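Local coordinates for type IV secretion system protein VirB11 (Brucella suis, PDB 2GZA), which hydrolyses ATP as the hexameric ATPase of the VirB type IV secretion system, a virulence machinery of this bacterium, at residues 28-42 / 51-65. Numbering follows the deposited sequence.
Sequences PLRPWLDDPQITEVC and CERASAWEYYAVPNL
Val41 and Cys51 form an antiparallel, non-hydrogen-bonded pair, and further along Thr39 N donates a nearly straight bond to Glu52 O (3.0 Å, 174° at the hydrogen). Glu52 N in turn donates to Glu40 O. Strand 57-61 continues the sheet beyond strand 48-52. Helix 30-34 lies over the face that carries Cys51 and Tyr60.

Trp32 is the main side chain of the helix here. Its CG is anti to the carbonyl carbon (chi1 -60°), which directs the indole at the sheet. Cys51 SG lies obliquely beside the ring, 3.8 Å from Trp32 CD1. The five-membered ring of Trp32 meets the Tyr60 ring obliquely, planes at 53°. Val62 CG2 comes obliquely at the far end of the indole and touches Trp32 CH2. Farther along, Pro28 CB packs on Leu65 CD1 at 3.7 Å.

At the turn between strands 48-52 and 57-61, Arg53 bends at chi2 and chi3. Ile38 CG1 lies over one face of its guanidinium, offset toward the rim. NE and NH2 grip Glu58 OE2 side-on. The Asp35 OD1 to Arg53 NH1 salt bridge is long, at 4.0 Å. On the other sheet face, Cys42 SG touches Trp57 CH2 at 3.6 Å.

Glu40 and Glu52 run side by side there; Lys252, in weak ion pairs with both, probably eases their repulsion. The contact thus pairs two strands through the backbone and lays helix 30-34 on one sheet face by apolar and aromatic packing, with a charged network at the turn.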
loop_
_atom_site.group_PDB
_atom_site.type_symbol
_atom_site.label_atom_id
_atom_site.label_comp_id
_atom_site.label_asym_id
_atom_site.label_seq_id
_atom_site.Cartn_x
_atom_site.Cartn_y
_atom_site.Cartn_z
ATOM N N PRO C 28 -36.082 35.807 24.789
ATOM C CA PRO C 28 -35.661 35.693 26.185
ATOM C C PRO C 28 -34.149 35.737 26.393
ATOM O O PRO C 28 -33.708 35.813 27.539
ATOM C CB PRO C 28 -36.213 34.327 26.615
ATOM C CG PRO C 28 -37.176 33.919 25.554
ATOM C CD PRO C 28 -36.671 34.542 24.310
ATOM N N LEU C 29 -33.378 35.700 25.305
ATOM C CA LEU C 29 -31.912 35.767 25.355
ATOM C C LEU C 29 -31.384 37.123 24.885
ATOM O O LEU C 29 -30.171 37.348 24.826
ATOM C CB LEU C 29 -31.291 34.627 24.537
ATOM C CG LEU C 29 -31.648 33.197 24.966
ATOM C CD1 LEU C 29 -31.044 32.163 24.029
ATOM C CD2 LEU C 29 -31.236 32.926 26.412
ATOM N N ARG C 30 -32.319 38.018 24.580
ATOM C CA ARG C 30 -32.039 39.351 24.052
ATOM C C ARG C 30 -31.023 40.153 24.875
ATOM O O ARG C 30 -30.099 40.717 24.297
ATOM C CB ARG C 30 -33.357 40.116 23.858
ATOM C CG ARG C 30 -33.373 41.112 22.694
ATOM C CD ARG C 30 -33.847 40.489 21.371
ATOM N NE ARG C 30 -32.844 39.628 20.744
ATOM C CZ ARG C 30 -31.761 40.069 20.111
ATOM N NH1 ARG C 30 -31.523 41.370 20.020
ATOM N NH2 ARG C 30 -30.904 39.213 19.573
ATOM N N PRO C 31 -31.177 40.192 26.216
ATOM C CA PRO C 31 -30.217 40.923 27.058
ATOM C C PRO C 31 -28.758 40.500 26.873
ATOM O O PRO C 31 -27.887 41.371 26.770
ATOM C CB PRO C 31 -30.699 40.613 28.479
ATOM C CG PRO C 31 -32.148 40.335 28.323
ATOM C CD PRO C 31 -32.261 39.605 27.025
ATOM N N TRP C 32 -28.511 39.189 26.815
ATOM C CA TRP C 32 -27.161 38.647 26.680
ATOM C C TRP C 32 -26.647 38.771 25.254
ATOM O O TRP C 32 -25.453 38.967 25.022
ATOM C CB TRP C 32 -27.130 37.180 27.122
ATOM C CG TRP C 32 -27.549 36.999 28.540
ATOM C CD1 TRP C 32 -26.754 37.069 29.641
ATOM C CD2 TRP C 32 -28.870 36.733 29.018
ATOM N NE1 TRP C 32 -27.494 36.861 30.776
ATOM C CE2 TRP C 32 -28.797 36.651 30.420
ATOM C CE3 TRP C 32 -30.108 36.560 28.397
ATOM C CZ2 TRP C 32 -29.911 36.395 31.212
ATOM C CZ3 TRP C 32 -31.215 36.308 29.183
ATOM C CH2 TRP C 32 -31.110 36.230 30.576
ATOM N N LEU C 33 -27.564 38.655 24.303
ATOM C CA LEU C 33 -27.234 38.720 22.884
ATOM C C LEU C 33 -26.814 40.126 22.444
ATOM O O LEU C 33 -26.023 40.274 21.511
ATOM C CB LEU C 33 -28.393 38.192 22.020
ATOM C CG LEU C 33 -28.702 36.680 22.051
ATOM C CD1 LEU C 33 -29.931 36.311 21.232
ATOM C CD2 LEU C 33 -27.519 35.829 21.616
ATOM N N ASP C 34 -27.329 41.145 23.128
ATOM C CA ASP C 34 -27.049 42.539 22.781
ATOM C C ASP C 34 -25.861 43.152 23.533
ATOM O O ASP C 34 -25.296 44.163 23.086
ATOM C CB ASP C 34 -28.307 43.400 22.973
ATOM C CG ASP C 34 -29.438 43.019 22.025
ATOM O OD1 ASP C 34 -29.158 42.550 20.902
ATOM O OD2 ASP C 34 -30.615 43.196 22.399
ATOM N N ASP C 35 -25.491 42.546 24.660
ATOM C CA ASP C 35 -24.382 43.042 25.462
ATOM C C ASP C 35 -23.056 42.709 24.783
ATOM O O ASP C 35 -22.715 41.530 24.629
ATOM C CB ASP C 35 -24.445 42.465 26.877
ATOM C CG ASP C 35 -23.648 43.281 27.874
ATOM O OD1 ASP C 35 -24.156 43.482 28.996
ATOM O OD2 ASP C 35 -22.518 43.716 27.548
ATOM N N PRO C 36 -22.323 43.752 24.354
ATOM C CA PRO C 36 -21.035 43.616 23.667
ATOM C C PRO C 36 -19.946 42.945 24.497
ATOM O O PRO C 36 -19.016 42.384 23.926
ATOM C CB PRO C 36 -20.651 45.073 23.343
ATOM C CG PRO C 36 -21.930 45.841 23.400
ATOM C CD PRO C 36 -22.715 45.170 24.483
ATOM N N GLN C 37 -20.074 42.988 25.818
ATOM C CA GLN C 37 -19.069 42.437 26.710
ATOM C C GLN C 37 -19.231 40.928 26.952
ATOM O O GLN C 37 -18.376 40.294 27.573
ATOM C CB GLN C 37 -19.077 43.215 28.018
ATOM C CG GLN C 37 -17.685 43.611 28.474
ATOM C CD GLN C 37 -17.696 44.507 29.690
ATOM O OE1 GLN C 37 -18.592 44.428 30.536
ATOM N NE2 GLN C 37 -16.683 45.365 29.791
ATOM N N ILE C 38 -20.335 40.372 26.455
ATOM C CA ILE C 38 -20.656 38.948 26.550
ATOM C C ILE C 38 -20.301 38.306 25.221
ATOM O O ILE C 38 -20.678 38.832 24.179
ATOM C CB ILE C 38 -22.172 38.747 26.865
ATOM C CG1 ILE C 38 -22.470 39.064 28.329
ATOM C CG2 ILE C 38 -22.654 37.329 26.516
ATOM C CD1 ILE C 38 -23.948 39.192 28.648
ATOM N N THR C 39 -19.590 37.183 25.242
ATOM C CA THR C 39 -19.141 36.599 23.990
ATOM C C THR C 39 -19.848 35.289 23.664
ATOM O O THR C 39 -20.215 35.059 22.517
ATOM C CB THR C 39 -17.609 36.480 23.926
ATOM O OG1 THR C 39 -17.016 37.642 24.520
ATOM C CG2 THR C 39 -17.147 36.395 22.472
ATOM N N GLU C 40 -20.042 34.434 24.668
ATOM C CA GLU C 40 -20.812 33.218 24.479
ATOM C C GLU C 40 -22.092 33.244 25.308
ATOM O O GLU C 40 -22.101 33.736 26.436
ATOM C CB GLU C 40 -19.971 31.979 24.804
ATOM C CG GLU C 40 -19.530 31.184 23.577
ATOM C CD GLU C 40 -18.424 31.852 22.785
ATOM O OE1 GLU C 40 -17.915 32.907 23.214
ATOM O OE2 GLU C 40 -18.052 31.320 21.725
ATOM N N VAL C 41 -23.169 32.723 24.736
ATOM C CA VAL C 41 -24.441 32.584 25.445
ATOM C C VAL C 41 -24.904 31.135 25.366
ATOM O O VAL C 41 -25.154 30.614 24.283
ATOM C CB VAL C 41 -25.558 33.501 24.866
ATOM C CG1 VAL C 41 -26.795 33.470 25.757
ATOM C CG2 VAL C 41 -25.084 34.933 24.708
ATOM N N CYS C 42 -25.028 30.497 26.524
ATOM C CA CYS C 42 -25.416 29.092 26.600
ATOM C C CYS C 42 -26.708 28.843 27.345
ATOM O O CYS C 42 -26.990 29.487 28.354
ATOM C CB CYS C 42 -24.316 28.285 27.256
ATOM S SG CYS C 42 -22.954 28.088 26.160
ATOM N N CYS C 51 -23.335 32.556 30.533
ATOM C CA CYS C 51 -22.630 33.406 29.579
ATOM C C CYS C 51 -21.159 33.608 29.922
ATOM O O CYS C 51 -20.779 33.661 31.089
ATOM C CB CYS C 51 -23.357 34.740 29.368
ATOM S SG CYS C 51 -23.341 35.844 30.777
ATOM N N GLU C 52 -20.338 33.680 28.882
ATOM C CA GLU C 52 -18.907 33.886 29.023
ATOM C C GLU C 52 -18.600 35.379 28.977
ATOM O O GLU C 52 -18.792 36.029 27.941
ATOM C CB GLU C 52 -18.149 33.145 27.917
ATOM C CG GLU C 52 -16.678 33.523 27.802
ATOM C CD GLU C 52 -15.891 32.588 26.903
ATOM O OE1 GLU C 52 -15.937 31.360 27.128
ATOM O OE2 GLU C 52 -15.208 33.084 25.980
ATOM N N ARG C 53 -18.161 35.917 30.114
ATOM C CA ARG C 53 -17.784 37.323 30.231
ATOM C C ARG C 53 -16.338 37.504 29.846
ATOM O O ARG C 53 -16.109 37.739 28.762
ATOM C CB ARG C 53 -18.099 37.919 31.608
ATOM C CG ARG C 53 -17.666 39.401 31.796
ATOM C CD ARG C 53 -18.733 40.394 31.382
ATOM N NE ARG C 53 -20.009 40.042 31.994
ATOM C CZ ARG C 53 -21.155 40.683 31.793
ATOM N NH1 ARG C 53 -21.219 41.750 31.002
ATOM N NH2 ARG C 53 -22.245 40.245 32.400
ATOM N N ALA C 54 -15.337 37.403 30.675
ATOM C CA ALA C 54 -13.985 37.591 30.168
ATOM C C ALA C 54 -13.307 36.253 30.341
ATOM O O ALA C 54 -12.436 36.104 31.195
ATOM C CB ALA C 54 -13.275 38.703 30.948
ATOM N N SER C 55 -13.760 35.274 29.555
ATOM C CA SER C 55 -13.317 33.881 29.655
ATOM C C SER C 55 -13.777 33.235 30.977
ATOM O O SER C 55 -13.253 32.205 31.411
ATOM C CB SER C 55 -11.804 33.804 29.438
ATOM O OG SER C 55 -11.421 34.627 28.333
ATOM N N ALA C 56 -14.781 33.851 31.591
ATOM C CA ALA C 56 -15.368 33.358 32.832
ATOM C C ALA C 56 -16.874 33.210 32.683
ATOM O O ALA C 56 -17.534 34.066 32.087
ATOM C CB ALA C 56 -15.038 34.297 33.978
ATOM N N TRP C 57 -17.415 32.124 33.226
ATOM C CA TRP C 57 -18.833 31.857 33.080
ATOM C C TRP C 57 -19.655 32.470 34.194
ATOM O O TRP C 57 -19.221 32.524 35.339
ATOM C CB TRP C 57 -19.096 30.364 32.952
ATOM C CG TRP C 57 -18.626 29.833 31.649
ATOM C CD1 TRP C 57 -17.428 29.254 31.393
ATOM C CD2 TRP C 57 -19.335 29.857 30.407
ATOM N NE1 TRP C 57 -17.343 28.902 30.075
ATOM C CE2 TRP C 57 -18.500 29.256 29.444
ATOM C CE3 TRP C 57 -20.599 30.321 30.015
ATOM C CZ2 TRP C 57 -18.880 29.112 28.108
ATOM C CZ3 TRP C 57 -20.980 30.170 28.689
ATOM C CH2 TRP C 57 -20.118 29.568 27.752
ATOM N N GLU C 58 -20.840 32.946 33.828
ATOM C CA GLU C 58 -21.770 33.569 34.762
ATOM C C GLU C 58 -23.126 32.899 34.648
ATOM O O GLU C 58 -23.588 32.622 33.543
ATOM C CB GLU C 58 -21.917 35.067 34.467
ATOM C CG GLU C 58 -20.609 35.823 34.290
ATOM C CD GLU C 58 -20.778 37.322 34.426
ATOM O OE1 GLU C 58 -20.856 37.815 35.570
ATOM O OE2 GLU C 58 -20.824 38.012 33.393
ATOM N N TYR C 59 -23.754 32.645 35.790
ATOM C CA TYR C 59 -25.071 32.021 35.838
ATOM C C TYR C 59 -26.179 33.076 35.934
ATOM O O TYR C 59 -26.055 34.039 36.678
ATOM C CB TYR C 59 -25.127 31.034 37.017
ATOM C CG TYR C 59 -26.504 30.515 37.356
ATOM C CD1 TYR C 59 -27.038 29.419 36.686
ATOM C CD2 TYR C 59 -27.272 31.120 38.351
ATOM C CE1 TYR C 59 -28.300 28.934 36.993
ATOM C CE2 TYR C 59 -28.538 30.646 38.661
ATOM C CZ TYR C 59 -29.045 29.553 37.975
ATOM O OH TYR C 59 -30.295 29.069 38.271
ATOM N N TYR C 60 -27.248 32.887 35.171
ATOM C CA TYR C 60 -28.444 33.726 35.268
ATOM C C TYR C 60 -29.711 32.894 35.195
ATOM O O TYR C 60 -29.851 32.018 34.338
ATOM C CB TYR C 60 -28.462 34.800 34.185
ATOM C CG TYR C 60 -27.349 35.802 34.314
ATOM C CD1 TYR C 60 -26.211 35.707 33.519
ATOM C CD2 TYR C 60 -27.417 36.837 35.247
ATOM C CE1 TYR C 60 -25.178 36.622 33.635
ATOM C CE2 TYR C 60 -26.381 37.759 35.369
ATOM C CZ TYR C 60 -25.268 37.641 34.556
ATOM O OH TYR C 60 -24.240 38.537 34.663
ATOM N N ALA C 61 -30.633 33.175 36.105
ATOM C CA ALA C 61 -31.903 32.474 36.153
ATOM C C ALA C 61 -32.937 33.154 35.268
ATOM O O ALA C 61 -33.249 34.341 35.442
ATOM C CB ALA C 61 -32.393 32.356 37.587
ATOM N N VAL C 62 -33.462 32.388 34.316
ATOM C CA VAL C 62 -34.465 32.888 33.388
ATOM C C VAL C 62 -35.642 31.921 33.398
ATOM O O VAL C 62 -35.699 31.005 32.580
ATOM C CB VAL C 62 -33.912 33.026 31.961
ATOM C CG1 VAL C 62 -34.859 33.860 31.107
ATOM C CG2 VAL C 62 -32.534 33.649 31.990
ATOM N N PRO C 63 -36.572 32.099 34.353
ATOM C CA PRO C 63 -37.698 31.158 34.433
ATOM C C PRO C 63 -38.622 31.123 33.213
ATOM O O PRO C 63 -39.118 30.050 32.876
ATOM C CB PRO C 63 -38.436 31.581 35.713
ATOM C CG PRO C 63 -37.422 32.379 36.495
ATOM C CD PRO C 63 -36.620 33.093 35.439
ATOM N N ASN C 64 -38.830 32.262 32.547
ATOM C CA ASN C 64 -39.703 32.301 31.377
ATOM C C ASN C 64 -39.029 31.730 30.111
ATOM O O ASN C 64 -39.263 32.201 28.987
ATOM C CB ASN C 64 -40.280 33.721 31.201
ATOM C CG ASN C 64 -41.054 34.196 32.454
ATOM O OD1 ASN C 64 -42.037 33.569 32.879
ATOM N ND2 ASN C 64 -40.609 35.309 33.037
ATOM N N LEU C 65 -38.210 30.692 30.325
ATOM C CA LEU C 65 -37.457 30.027 29.273
ATOM C C LEU C 65 -37.620 28.512 29.457
ATOM O O LEU C 65 -36.694 27.808 29.859
ATOM C CB LEU C 65 -35.982 30.445 29.352
ATOM C CG LEU C 65 -34.992 30.028 28.268
ATOM C CD1 LEU C 65 -35.250 30.787 26.978
ATOM C CD2 LEU C 65 -33.583 30.284 28.760
#